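Local coordinates for protein transcriptional regulator, TetR family (Myxococcus xanthus, PDB 5K7F) that probably acts as a TetR-type transcriptional regulator that binds DNA and controls alternative isovaleryl coenzyme A biosynthesis, at residues Glu77-Arg82 with Ile101-Arg106; Arg94-His99 with Asp139-Ala144. All blocks are in the same frame, centred on the assembly; numbering follows the deposited sequence.

Overall arrangement
Interactions 1 and 2 share helix 89-105, which meets helix 60-83 through residues 101-106 at its C-terminal end, the last just beyond the helix, and helix 125-150 through residues 94-99. Their centres lie 11 Å apart, and they touch directly: Val79 CG1 packs against Cys96 SG at 3.7 Å, and Leu80 CD2 against Phe140 CD2 at the same distance. Interaction 2 is a buried, wholly apolar contact of sulfur, ring and methyl. Interaction 1 is only partly buried, and it pairs an apolar Val79-Leu103 contact with a polar margin where a water joins Arg106 to the backbone of Gln78. Three helices of one chain thus pack against one another at neighbouring points, and the chemistry turns polar toward the end of helix 89-105.

Interaction 1. Residues Glu77-Arg82 with Ile101-Arg106; sequences EQVLSR and ILLVTR
A single water joins the two segments: it donates to Gln78 O at 3.0 Å and accepts from Arg106 NH1 at 3.0 Å, lying in the plane of the guanidinium at its edge. Arg106, the first residue to leave helical geometry after helix 89-105, runs extended from CG to NE, and Leu102 CB lies over one guanidinium face, 3.4 Å above the plane and off toward the rim. With CG anti to the carbonyl carbon and the chain bent at chi2 (-64°), Gln78 lays CG 4.3 Å from Leu103 CD1 and carries its amide near Arg106. There OE1 approaches NH1 of Arg106 at 3.5 Å without a hydrogen bond, the amide and guanidinium planes turned 81° apart. Deeper in, Val79 CG2 meets Leu103 CD2 at 4.0 Å, the side chains crossing at about a right angle. Residues 77-82 lie near the end of helix 60-83, which in TetR-family regulators leads from the DNA-binding domain into the C-terminal domain; Glu77 keeps a salt bridge to Arg19. Direct contact is thus mostly aliphatic, the Gln78 methylene included, while the polar link runs through water, with at most a weak attraction between OE1 and NH1.

Interaction 2. Residues Arg94-His99 with Asp139-Ala144; sequences RACMRH and DFLEEA
Cys96 SG reaches across from helix 89-105 to touch two consecutive residues of helix 125-150, Phe140 CE2 at 3.9 Å and Leu141 CD2 at 4.0 Å. This is the tight part of the contact, and within 94-99 the sulfur alone makes it; Arg92, one turn earlier on the same helix, also touches Phe140. With chi1 at -165°, SG stands anti to the backbone N, and the CB from which it extends already points toward the partner helix. The sulfur approaches the Phe140 ring obliquely, 5.2 Å from the centroid and 74° off the ring normal, a sulfur-aromatic contact. Phe140 also points its CB at helix 89-105, whereas Leu141 leaves its backbone at a slant and brings one methyl, CD2, to the sulfur. Such helix-to-helix packing belongs to the all-helical C-terminal domain of TetR-family regulators, here joining two of its helices, with helix 60-83 packing beside them and Phe166 of helix 159-171 touching Leu141. The backbones stay well apart, 8.7 Å between the CA atoms of Cys96 and Leu141, so side chains alone make the contact. Away from this core lies a polar, partly exposed side: Arg98 forms a salt bridge with Asp190, and Asp139 one with Lys135 of its own helix. Glu143 there is modelled only to CB, consistent with a mobile side chain.

Interaction 1. Residues Glu77-Arg82 with Ile101-Arg106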
loop_
_atom_site.group_PDB
_atom_site.type_symbol
_atom_site.label_atom_id
_atom_site.label_comp_id
_atom_site.label_asym_id
_atom_site.label_seq_id
_atom_site.Cartn_x
_atom_site.Cartn_y
_atom_site.Cartn_z
ATOM N N GLU A 77 9.275 4.569 -18.578
ATOM C CA GLU A 77 8.722 5.381 -19.649
ATOM C C GLU A 77 7.933 6.572 -19.123
ATOM O O GLU A 77 7.927 7.649 -19.745
ATOM C CB GLU A 77 7.846 4.493 -20.511
ATOM C CG GLU A 77 8.662 3.396 -21.154
ATOM C CD GLU A 77 7.829 2.467 -22.009
ATOM O OE1 GLU A 77 6.601 2.704 -22.137
ATOM O OE2 GLU A 77 8.420 1.509 -22.557
ATOM N N GLN A 78 7.233 6.387 -18.015
ATOM C CA GLN A 78 6.350 7.413 -17.495
ATOM C C GLN A 78 6.937 8.179 -16.329
ATOM O O GLN A 78 6.340 9.176 -15.916
ATOM C CB GLN A 78 5.020 6.805 -17.054
ATOM C CG GLN A 78 4.218 6.145 -18.129
ATOM C CD GLN A 78 3.782 7.166 -19.189
ATOM O OE1 GLN A 78 3.251 8.239 -18.841
ATOM N NE2 GLN A 78 3.995 6.849 -20.457
ATOM N N VAL A 79 8.044 7.727 -15.748
ATOM C CA VAL A 79 8.576 8.407 -14.572
ATOM C C VAL A 79 10.058 8.726 -14.771
ATOM O O VAL A 79 10.422 9.881 -14.974
ATOM C CB VAL A 79 8.337 7.580 -13.290
ATOM C CG1 VAL A 79 8.911 8.311 -12.100
ATOM C CG2 VAL A 79 6.860 7.287 -13.065
ATOM N N LEU A 80 10.921 7.706 -14.750
ATOM C CA LEU A 80 12.369 7.954 -14.744
ATOM C C LEU A 80 12.855 8.739 -15.961
ATOM O O LEU A 80 13.680 9.659 -15.845
ATOM C CB LEU A 80 13.119 6.638 -14.676
ATOM C CG LEU A 80 13.024 5.964 -13.359
ATOM C CD1 LEU A 80 13.709 4.624 -13.497
ATOM C CD2 LEU A 80 13.732 6.769 -12.278
ATOM N N SER A 81 12.413 8.362 -17.146
ATOM C CA SER A 81 12.918 9.033 -18.337
ATOM C C SER A 81 12.509 10.492 -18.348
ATOM O O SER A 81 13.141 11.295 -19.034
ATOM C CB SER A 81 12.433 8.314 -19.583
ATOM O OG SER A 81 11.019 8.369 -19.716
ATOM N N ARG A 82 11.508 10.849 -17.554
ATOM C CA ARG A 82 11.012 12.201 -17.484
ATOM C C ARG A 82 11.747 13.045 -16.457
ATOM O O ARG A 82 11.644 14.270 -16.526
ATOM C CB ARG A 82 9.517 12.199 -17.171
ATOM C CG ARG A 82 8.625 11.240 -18.013
ATOM C CD ARG A 82 8.329 11.748 -19.391
ATOM N NE ARG A 82 7.582 10.734 -20.129
ATOM C CZ ARG A 82 7.175 10.872 -21.375
ATOM N NH1 ARG A 82 7.428 11.998 -22.038
ATOM N NH2 ARG A 82 6.521 9.876 -21.960
ATOM N N ILE A 101 2.499 9.596 -9.212
ATOM C CA ILE A 101 1.096 9.619 -8.832
ATOM C C ILE A 101 0.225 9.497 -10.071
ATOM O O ILE A 101 -0.819 8.826 -10.065
ATOM C CB ILE A 101 0.777 10.899 -8.040
ATOM C CG1 ILE A 101 1.399 10.846 -6.654
ATOM C CG2 ILE A 101 -0.755 11.103 -7.876
ATOM C CD1 ILE A 101 1.460 12.176 -5.941
ATOM N N LEU A 102 0.641 10.145 -11.142
ATOM C CA LEU A 102 -0.086 10.012 -12.401
ATOM C C LEU A 102 -0.024 8.568 -12.915
ATOM O O LEU A 102 -1.039 7.999 -13.321
ATOM C CB LEU A 102 0.444 11.027 -13.437
ATOM C CG LEU A 102 0.303 12.545 -13.114
ATOM C CD1 LEU A 102 0.956 13.396 -14.176
ATOM C CD2 LEU A 102 -1.144 12.942 -12.832
ATOM N N LEU A 103 1.150 7.947 -12.912
ATOM C CA LEU A 103 1.223 6.543 -13.327
ATOM C C LEU A 103 0.272 5.634 -12.529
ATOM O O LEU A 103 -0.302 4.686 -13.073
ATOM C CB LEU A 103 2.665 6.053 -13.185
ATOM C CG LEU A 103 2.895 4.556 -13.347
ATOM C CD1 LEU A 103 2.581 4.103 -14.722
ATOM C CD2 LEU A 103 4.340 4.194 -13.029
ATOM N N VAL A 104 0.052 5.940 -11.253
ATOM C CA VAL A 104 -0.778 5.126 -10.385
ATOM C C VAL A 104 -2.252 5.331 -10.657
ATOM O O VAL A 104 -3.057 4.424 -10.389
ATOM C CB VAL A 104 -0.416 5.472 -8.933
ATOM C CG1 VAL A 104 -1.485 5.082 -8.002
ATOM C CG2 VAL A 104 0.885 4.744 -8.550
ATOM N N THR A 105 -2.631 6.508 -11.193
ATOM C CA THR A 105 -4.030 6.910 -11.257
ATOM C C THR A 105 -4.597 6.926 -12.651
ATOM O O THR A 105 -5.827 6.848 -12.779
ATOM C CB THR A 105 -4.259 8.285 -10.603
ATOM O OG1 THR A 105 -3.353 9.271 -11.085
ATOM C CG2 THR A 105 -4.074 8.209 -9.089
ATOM N N ARG A 106 -3.751 6.992 -13.686
ATOM C CA ARG A 106 -4.270 6.991 -15.060
ATOM C C ARG A 106 -5.005 5.679 -15.352
ATOM O O ARG A 106 -4.521 4.582 -15.057
ATOM C CB ARG A 106 -3.138 7.204 -16.060
ATOM C CG ARG A 106 -2.475 8.591 -16.028
ATOM C CD ARG A 106 -1.911 8.991 -17.454
ATOM N NE ARG A 106 -1.056 10.164 -17.426
ATOM C CZ ARG A 106 0.196 10.183 -16.995
ATOM N NH1 ARG A 106 0.760 9.079 -16.497
ATOM N NH2 ARG A 106 0.859 11.320 -17.031
HETATM O O HOH W 1 3.483 9.564 -15.264
#

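Interaction 2. Residues Arg94-His99 with Asp139-Ala144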
loop_
_atom_site.group_PDB
_atom_site.type_symbol
_atom_site.label_atom_id
_atom_site.label_comp_id
_atom_site.label_asym_id
_atom_site.label_seq_id
_atom_site.Cartn_x
_atom_site.Cartn_y
_atom_site.Cartn_z
ATOM N N ARG A 94 10.433 16.100 -6.452
ATOM C CA ARG A 94 9.104 16.685 -6.640
ATOM C C ARG A 94 8.495 16.264 -7.983
ATOM O O ARG A 94 7.308 15.906 -8.060
ATOM C CB ARG A 94 9.178 18.212 -6.590
ATOM C CG ARG A 94 9.500 18.764 -5.241
ATOM C CD ARG A 94 9.559 20.297 -5.247
ATOM N NE ARG A 94 9.969 20.813 -3.955
ATOM C CZ ARG A 94 10.823 21.822 -3.773
ATOM N NH1 ARG A 94 11.367 22.444 -4.814
ATOM N NH2 ARG A 94 11.141 22.196 -2.542
ATOM N N ALA A 95 9.308 16.255 -9.025
ATOM C CA ALA A 95 8.830 15.827 -10.340
ATOM C C ALA A 95 8.568 14.329 -10.365
ATOM O O ALA A 95 7.587 13.889 -10.982
ATOM C CB ALA A 95 9.826 16.218 -11.430
ATOM N N CYS A 96 9.431 13.540 -9.688
ATOM C CA CYS A 96 9.290 12.087 -9.661
ATOM C C CYS A 96 7.991 11.693 -8.974
ATOM O O CYS A 96 7.224 10.860 -9.471
ATOM C CB CYS A 96 10.498 11.468 -8.977
ATOM S SG CYS A 96 10.695 9.689 -9.219
ATOM N N MET A 97 7.697 12.349 -7.851
ATOM C CA MET A 97 6.467 12.089 -7.124
ATOM C C MET A 97 5.238 12.408 -7.968
ATOM O O MET A 97 4.275 11.626 -7.997
ATOM C CB MET A 97 6.420 12.912 -5.844
ATOM C CG MET A 97 5.174 12.576 -5.019
ATOM S SD MET A 97 5.201 13.344 -3.391
ATOM C CE MET A 97 5.468 11.911 -2.387
ATOM N N ARG A 98 5.237 13.578 -8.626
ATOM C CA ARG A 98 4.088 13.935 -9.451
ATOM C C ARG A 98 3.893 12.924 -10.588
ATOM O O ARG A 98 2.791 12.371 -10.752
ATOM C CB ARG A 98 4.247 15.356 -9.973
ATOM C CG ARG A 98 3.055 15.874 -10.772
ATOM C CD ARG A 98 3.289 17.323 -11.181
ATOM N NE ARG A 98 2.099 18.003 -11.715
ATOM C CZ ARG A 98 1.139 18.582 -10.990
ATOM N NH1 ARG A 98 1.141 18.565 -9.646
ATOM N NH2 ARG A 98 0.159 19.201 -11.626
ATOM N N HIS A 99 4.961 12.600 -11.315
ATOM C CA HIS A 99 4.841 11.589 -12.375
ATOM C C HIS A 99 4.384 10.230 -11.842
ATOM O O HIS A 99 3.567 9.546 -12.478
ATOM C CB HIS A 99 6.170 11.458 -13.109
ATOM C CG HIS A 99 6.437 12.584 -14.095
ATOM N ND1 HIS A 99 5.693 12.777 -15.237
ATOM C CD2 HIS A 99 7.335 13.598 -14.064
ATOM C CE1 HIS A 99 6.146 13.840 -15.888
ATOM N NE2 HIS A 99 7.153 14.356 -15.201
ATOM N N ASP A 139 16.673 2.593 -5.417
ATOM C CA ASP A 139 18.022 3.166 -5.393
ATOM C C ASP A 139 18.010 4.606 -5.892
ATOM O O ASP A 139 18.699 5.486 -5.349
ATOM C CB ASP A 139 18.972 2.342 -6.277
ATOM C CG ASP A 139 19.309 0.974 -5.708
ATOM O OD1 ASP A 139 19.034 0.695 -4.523
ATOM O OD2 ASP A 139 19.868 0.169 -6.482
ATOM N N PHE A 140 17.275 4.845 -6.976
ATOM C CA PHE A 140 17.146 6.184 -7.520
ATOM C C PHE A 140 16.565 7.143 -6.495
ATOM O O PHE A 140 17.077 8.252 -6.311
ATOM C CB PHE A 140 16.273 6.119 -8.761
ATOM C CG PHE A 140 16.015 7.476 -9.426
ATOM C CD1 PHE A 140 16.896 8.005 -10.349
ATOM C CD2 PHE A 140 14.866 8.211 -9.121
ATOM C CE1 PHE A 140 16.619 9.230 -10.991
ATOM C CE2 PHE A 140 14.594 9.419 -9.746
ATOM C CZ PHE A 140 15.479 9.947 -10.649
ATOM N N LEU A 141 15.482 6.740 -5.827
ATOM C CA LEU A 141 14.904 7.608 -4.801
ATOM C C LEU A 141 15.895 7.834 -3.659
ATOM O O LEU A 141 16.050 8.975 -3.181
ATOM C CB LEU A 141 13.592 7.014 -4.267
ATOM C CG LEU A 141 12.441 6.805 -5.273
ATOM C CD1 LEU A 141 11.254 6.171 -4.574
ATOM C CD2 LEU A 141 12.044 8.103 -5.856
ATOM N N GLU A 142 16.607 6.781 -3.227
ATOM C CA GLU A 142 17.554 6.946 -2.121
ATOM C C GLU A 142 18.682 7.905 -2.484
ATOM O O GLU A 142 19.052 8.764 -1.679
ATOM C CB GLU A 142 18.126 5.586 -1.680
ATOM C CG GLU A 142 17.126 4.675 -1.033
ATOM C CD GLU A 142 17.706 3.459 -0.301
ATOM O OE1 GLU A 142 18.930 3.253 -0.298
ATOM O OE2 GLU A 142 16.903 2.692 0.269
ATOM N N GLU A 143 19.209 7.821 -3.707
ATOM C CA GLU A 143 20.262 8.752 -4.114
ATOM C C GLU A 143 19.762 10.193 -4.094
ATOM O O GLU A 143 20.457 11.089 -3.619
ATOM C CB GLU A 143 20.798 8.366 -5.497
ATOM N N ALA A 144 18.539 10.437 -4.569
ATOM C CA ALA A 144 17.992 11.793 -4.532
ATOM C C ALA A 144 17.775 12.283 -3.102
ATOM O O ALA A 144 18.115 13.433 -2.775
ATOM C CB ALA A 144 16.689 11.866 -5.311
#